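Probable tautomerase ywhB (Bacillus subtilis, PDB 2OPA) is a small protein of the tautomerase family (MIF clan), probably an enzyme, with a beta-alpha-beta chain that assembles into a hexamer. Local coordinates at residues K22-V27 with E36-F41; D48-A51 with R56-D59. One frame throughout, in Å; residues are numbered along the deposited sequence.

In the fold
From the N terminus the chain runs through strand 2-8, helix 13-31 and strand 39-45. Strands 2-8 and 39-45 lie parallel, so the three elements form a beta-alpha-beta unit. Contact 1 (22-27 with 36-41) closes the loop from the helix to the second strand and packs one on the other. The chain then leaves this unit. Contact 2 (48-51 with 56-59) closes the small hairpin of strands 50-52 and 55-56. The two contacts follow in series, neither nested nor crossed. Contacts 1 and 2 have centres about 29 Å apart, on opposite sides of the chain's centre. Contact 1 belongs to the core of the unit; contact 2 includes Tyr-50, one residue of the ligand pocket.

Contact 1 of 2, residues K22-V27 with E36-F41; sequences KVTEAV and EKIVVF
The beta-alpha-beta unit of the tautomerase fold is closed here: Val-23, Thr-24 and Val-27 on helix 13-31 meet Ile-38, just before strand 39-45, and Val-40, near its start. All five residues are buried. Ile-38 does most of the touching. Its chain is extended (chi2 171°), which carries CD1 onto the helix. Ile-38 CD1 lies 3.5 Å from Thr-24 O and 3.9 Å from Val-27 CG1. The side chains of Ile-38 and Val-27 run past each other in opposite directions. The other branch, Ile-38 CG2, meets Thr-24 CG2 at 3.9 Å. Val-40 adds one methyl, CG2, which sits against Thr-24 OG1 and more loosely near Val-23 CG1. Val-23 and Val-27 also touch the third subunit, at Ala-26 and Leu-19 of that chain. Val-39, Val-40 and Phe-41 pair with an antiparallel strand of the second subunit. The segments share no direct hydrogen bond. Thr-24 places OG1 beside its own backbone nitrogen (chi1 -61°), where it bonds back to Val-20 O in the turn before. One water joins helix and strand, donating to Thr-24 OG1 at 2.8 Å and to Ile-38 O at 2.7 Å.

Contact 2 of 2, residues D48-A51 with R56-D59; sequences DHYA and RLSD. With FHC (2-fluoro-3-(4-hydroxyphenyl)-2E-propeneoate), chain C.
Tyr-50 and Leu-57 cross at an angle in the hairpin beside the ligand pocket. Leu-57 CD2 comes to the edge of the tyrosine ring, near its plane, and lies 3.4 Å from Tyr-50 CD2. C6 of the bound 2-fluoro-3-(4-hydroxyphenyl)-2E-propeneoate also lies at the edge of this ring, in its plane, 3.4 Å from Tyr-50 OH. With CG anti to the backbone nitrogen (chi1 177°), the ring runs past Leu-57 and brings its hydroxyl end to the ligand. The hydroxyl is hydrogen-bonded to Tyr-2 OH of the third subunit, and the ring meets Phe-41 of the fifth subunit with the planes about 15° apart.

The backbone is held at the same residue. Leu-57 N donates to Tyr-50 O at 2.8 Å, and the CA-H of Arg-56 touches that oxygen too. Ala-51 and Arg-56 form an antiparallel non-hydrogen-bonded pair with side chains on one face. Ala-51 CB packs on Arg-56 CA, with Arg-56 CG a little farther off.

Arg-56 bends at chi3 (-58°), which brings Arg-56 CD to 3.3 Å from Asp-48 O. Arg-56 NH1 makes a weak hydrogen bond to Asp-48 O at 3.3 Å, the oxygen standing obliquely to the guanidinium. Arg-56 NE meets Asp-59 OD1 at 3.2 Å, in the guanidinium plane, a salt bridge that reaches the carboxylate from above its plane. Ser-58 OG lies over one guanidinium face, toward the rim, and is 3.4 Å from Asp-48 CB. The Asp-48 carboxylate turns away, to a salt bridge with Arg-46.

Arg-56 also forms a salt bridge with Asp-13 of the fifth subunit. Asp-59 is shared with Arg-17 of that subunit, so the two acids probably offset the charge of two arginines. These bonds would limit rotation of the guanidinium.

Contact 1 of 2, residues K22-V27 with E36-F41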
loop_
_atom_site.group_PDB
_atom_site.type_symbol
_atom_site.label_atom_id
_atom_site.label_comp_id
_atom_site.label_asym_id
_atom_site.label_seq_id
_atom_site.Cartn_x
_atom_site.Cartn_y
_atom_site.Cartn_z
ATOM N N LYS A 22 11.820 -18.835 -2.067
ATOM C CA LYS A 22 11.177 -19.136 -3.341
ATOM C C LYS A 22 10.688 -17.929 -4.134
ATOM O O LYS A 22 10.902 -17.858 -5.343
ATOM C CB LYS A 22 10.010 -20.098 -3.122
ATOM C CG LYS A 22 10.365 -21.566 -3.301
ATOM C CD LYS A 22 11.506 -21.983 -2.396
ATOM C CE LYS A 22 11.858 -23.451 -2.589
ATOM N NZ LYS A 22 12.982 -23.850 -1.695
ATOM N N VAL A 23 10.017 -16.995 -3.467
ATOM C CA VAL A 23 9.510 -15.799 -4.136
ATOM C C VAL A 23 10.663 -14.961 -4.687
ATOM O O VAL A 23 10.596 -14.454 -5.811
ATOM C CB VAL A 23 8.654 -14.933 -3.164
ATOM C CG1 VAL A 23 8.421 -13.535 -3.742
ATOM C CG2 VAL A 23 7.319 -15.609 -2.923
ATOM N N THR A 24 11.716 -14.814 -3.890
ATOM C CA THR A 24 12.889 -14.054 -4.303
ATOM C C THR A 24 13.496 -14.706 -5.549
ATOM O O THR A 24 13.889 -14.020 -6.497
ATOM C CB THR A 24 13.945 -14.025 -3.185
ATOM O OG1 THR A 24 13.391 -13.388 -2.028
ATOM C CG2 THR A 24 15.192 -13.267 -3.631
ATOM N N GLU A 25 13.557 -16.033 -5.549
ATOM C CA GLU A 25 14.108 -16.757 -6.685
ATOM C C GLU A 25 13.224 -16.614 -7.915
ATOM O O GLU A 25 13.725 -16.438 -9.020
ATOM C CB GLU A 25 14.283 -18.240 -6.353
ATOM C CG GLU A 25 14.838 -19.054 -7.510
ATOM C CD GLU A 25 16.211 -18.577 -7.959
ATOM O OE2 GLU A 25 16.862 -17.833 -7.197
ATOM N N ALA A 26 11.910 -16.681 -7.727
ATOM C CA ALA A 26 10.990 -16.560 -8.847
ATOM C C ALA A 26 11.148 -15.206 -9.528
ATOM O O ALA A 26 11.130 -15.114 -10.758
ATOM C CB ALA A 26 9.563 -16.745 -8.378
ATOM N N VAL A 27 11.310 -14.159 -8.723
ATOM C CA VAL A 27 11.475 -12.802 -9.237
ATOM C C VAL A 27 12.807 -12.661 -9.964
ATOM O O VAL A 27 12.878 -12.086 -11.051
ATOM C CB VAL A 27 11.420 -11.755 -8.083
ATOM C CG1 VAL A 27 11.829 -10.375 -8.591
ATOM C CG2 VAL A 27 10.019 -11.701 -7.504
ATOM N N GLU A 36 20.483 -9.028 -4.674
ATOM C CA GLU A 36 20.534 -8.067 -3.579
ATOM C C GLU A 36 19.586 -6.892 -3.775
ATOM O O GLU A 36 19.533 -5.991 -2.942
ATOM C CB GLU A 36 21.963 -7.547 -3.376
ATOM C CG GLU A 36 22.426 -6.460 -4.342
ATOM O OE1 GLU A 36 22.909 -8.055 -6.028
ATOM N N LYS A 37 18.838 -6.905 -4.874
ATOM C CA LYS A 37 17.888 -5.832 -5.166
ATOM C C LYS A 37 16.447 -6.278 -4.913
ATOM O O LYS A 37 15.519 -5.483 -5.028
ATOM C CB LYS A 37 18.004 -5.401 -6.628
ATOM C CG LYS A 37 19.356 -4.844 -7.018
ATOM C CD LYS A 37 19.567 -3.475 -6.426
ATOM C CE LYS A 37 20.877 -2.885 -6.892
ATOM N NZ LYS A 37 21.017 -1.469 -6.451
ATOM N N ILE A 38 16.264 -7.553 -4.585
ATOM C CA ILE A 38 14.932 -8.081 -4.346
ATOM C C ILE A 38 14.578 -8.078 -2.861
ATOM O O ILE A 38 15.199 -8.765 -2.044
ATOM C CB ILE A 38 14.805 -9.499 -4.918
ATOM C CG1 ILE A 38 15.225 -9.493 -6.394
ATOM C CG2 ILE A 38 13.365 -9.982 -4.789
ATOM C CD1 ILE A 38 15.338 -10.868 -7.018
ATOM N N VAL A 39 13.570 -7.282 -2.530
ATOM C CA VAL A 39 13.101 -7.134 -1.164
ATOM C C VAL A 39 11.718 -7.754 -1.010
ATOM O O VAL A 39 10.859 -7.598 -1.885
ATOM C CB VAL A 39 13.026 -5.644 -0.788
ATOM C CG1 VAL A 39 12.361 -5.465 0.578
ATOM C CG2 VAL A 39 14.427 -5.052 -0.795
ATOM N N VAL A 40 11.511 -8.462 0.097
ATOM C CA VAL A 40 10.226 -9.086 0.360
ATOM C C VAL A 40 9.660 -8.669 1.722
ATOM O O VAL A 40 10.360 -8.707 2.737
ATOM C CB VAL A 40 10.325 -10.632 0.318
ATOM C CG1 VAL A 40 8.961 -11.249 0.568
ATOM C CG2 VAL A 40 10.864 -11.086 -1.025
ATOM N N PHE A 41 8.395 -8.256 1.725
ATOM C CA PHE A 41 7.717 -7.867 2.955
ATOM C C PHE A 41 6.582 -8.854 3.160
ATOM O O PHE A 41 5.871 -9.184 2.213
ATOM C CB PHE A 41 7.085 -6.470 2.857
ATOM C CG PHE A 41 8.042 -5.375 2.494
ATOM C CD1 PHE A 41 8.087 -4.875 1.194
ATOM C CD2 PHE A 41 8.877 -4.815 3.456
ATOM C CE1 PHE A 41 8.948 -3.824 0.858
ATOM C CE2 PHE A 41 9.740 -3.768 3.130
ATOM C CZ PHE A 41 9.772 -3.273 1.830
HETATM O O HOH W 1 14.352 -11.071 -0.872
#

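Contact 2 of 2, residues D48-A51 with R56-D59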
loop_
_atom_site.group_PDB
_atom_site.type_symbol
_atom_site.label_atom_id
_atom_site.label_comp_id
_atom_site.label_asym_id
_atom_site.label_seq_id
_atom_site.Cartn_x
_atom_site.Cartn_y
_atom_site.Cartn_z
ATOM N N ASP A 48 -10.714 -11.414 11.172
ATOM C CA ASP A 48 -11.745 -10.421 11.445
ATOM C C ASP A 48 -11.460 -9.081 10.760
ATOM O O ASP A 48 -12.185 -8.112 10.966
ATOM C CB ASP A 48 -11.913 -10.222 12.959
ATOM C CG ASP A 48 -10.614 -9.846 13.647
ATOM O OD1 ASP A 48 -9.564 -9.844 12.980
ATOM O OD2 ASP A 48 -10.640 -9.561 14.858
ATOM N N HIS A 49 -10.410 -9.032 9.945
ATOM C CA HIS A 49 -10.035 -7.820 9.211
ATOM C C HIS A 49 -9.967 -8.120 7.716
ATOM O O HIS A 49 -9.439 -7.334 6.923
ATOM C CB HIS A 49 -8.667 -7.300 9.682
ATOM C CG HIS A 49 -8.698 -6.631 11.020
ATOM N ND1 HIS A 49 -7.566 -6.140 11.633
ATOM C CD2 HIS A 49 -9.724 -6.371 11.865
ATOM C CE1 HIS A 49 -7.894 -5.608 12.795
ATOM N NE2 HIS A 49 -9.196 -5.735 12.959
ATOM N N TYR A 50 -10.508 -9.268 7.333
ATOM C CA TYR A 50 -10.494 -9.679 5.944
ATOM C C TYR A 50 -11.867 -10.218 5.545
ATOM O O TYR A 50 -12.421 -11.103 6.199
ATOM C CB TYR A 50 -9.405 -10.737 5.747
ATOM C CG TYR A 50 -9.336 -11.311 4.359
ATOM C CD1 TYR A 50 -9.235 -10.485 3.240
ATOM C CD2 TYR A 50 -9.333 -12.690 4.162
ATOM C CE1 TYR A 50 -9.129 -11.018 1.957
ATOM C CE2 TYR A 50 -9.227 -13.232 2.891
ATOM C CZ TYR A 50 -9.126 -12.391 1.791
ATOM O OH TYR A 50 -9.024 -12.939 0.531
ATOM N N ALA A 51 -12.417 -9.675 4.467
ATOM C CA ALA A 51 -13.730 -10.100 4.018
ATOM C C ALA A 51 -13.822 -10.310 2.517
ATOM O O ALA A 51 -13.074 -9.716 1.742
ATOM C CB ALA A 51 -14.775 -9.077 4.456
ATOM N N ARG A 56 -16.806 -11.158 6.566
ATOM C CA ARG A 56 -15.473 -11.339 7.131
ATOM C C ARG A 56 -15.226 -12.818 7.362
ATOM O O ARG A 56 -16.141 -13.548 7.740
ATOM C CB ARG A 56 -15.356 -10.617 8.468
ATOM C CG ARG A 56 -15.511 -9.126 8.379
ATOM C CD ARG A 56 -15.252 -8.513 9.727
ATOM N NE ARG A 56 -16.158 -9.055 10.727
ATOM C CZ ARG A 56 -16.080 -8.785 12.024
ATOM N NH1 ARG A 56 -15.125 -7.980 12.472
ATOM N NH2 ARG A 56 -16.963 -9.307 12.864
ATOM N N LEU A 57 -13.990 -13.258 7.150
ATOM C CA LEU A 57 -13.660 -14.658 7.352
ATOM C C LEU A 57 -13.923 -15.127 8.779
ATOM O O LEU A 57 -14.180 -16.307 9.008
ATOM C CB LEU A 57 -12.201 -14.920 6.982
ATOM C CG LEU A 57 -11.974 -15.420 5.554
ATOM C CD1 LEU A 57 -12.524 -14.419 4.561
ATOM C CD2 LEU A 57 -10.493 -15.642 5.333
ATOM N N SER A 58 -13.849 -14.209 9.738
ATOM C CA SER A 58 -14.092 -14.562 11.130
ATOM C C SER A 58 -15.574 -14.853 11.357
ATOM O O SER A 58 -15.952 -15.420 12.380
ATOM C CB SER A 58 -13.639 -13.433 12.061
ATOM O OG SER A 58 -14.439 -12.276 11.903
ATOM N N ASP A 59 -16.403 -14.465 10.392
ATOM C CA ASP A 59 -17.847 -14.685 10.468
ATOM C C ASP A 59 -18.300 -15.861 9.598
ATOM O O ASP A 59 -19.494 -16.080 9.412
ATOM C CB ASP A 59 -18.586 -13.417 10.036
ATOM C CG ASP A 59 -18.401 -12.276 11.012
ATOM O OD1 ASP A 59 -18.625 -11.114 10.624
ATOM O OD2 ASP A 59 -18.039 -12.540 12.176
HETATM C C1 FHC C . -7.664 -16.745 1.396
HETATM C C7 FHC C . -6.544 -15.787 1.483
HETATM C C8 FHC C . -5.248 -15.779 1.913
HETATM C C9 FHC C . -4.404 -16.847 2.508
HETATM O O3 FHC C . -4.939 -18.060 2.682
HETATM O O2 FHC C . -3.256 -16.649 2.835
HETATM F F1 FHC C . -4.590 -14.600 1.788
HETATM C C6 FHC C . -8.902 -16.280 0.846
HETATM C C5 FHC C . -9.993 -17.158 0.746
HETATM C C4 FHC C . -9.914 -18.496 1.174
HETATM O O1 FHC C . -10.996 -19.330 1.063
HETATM C C3 FHC C . -8.696 -18.979 1.724
HETATM C C2 FHC C . -7.598 -18.110 1.829
#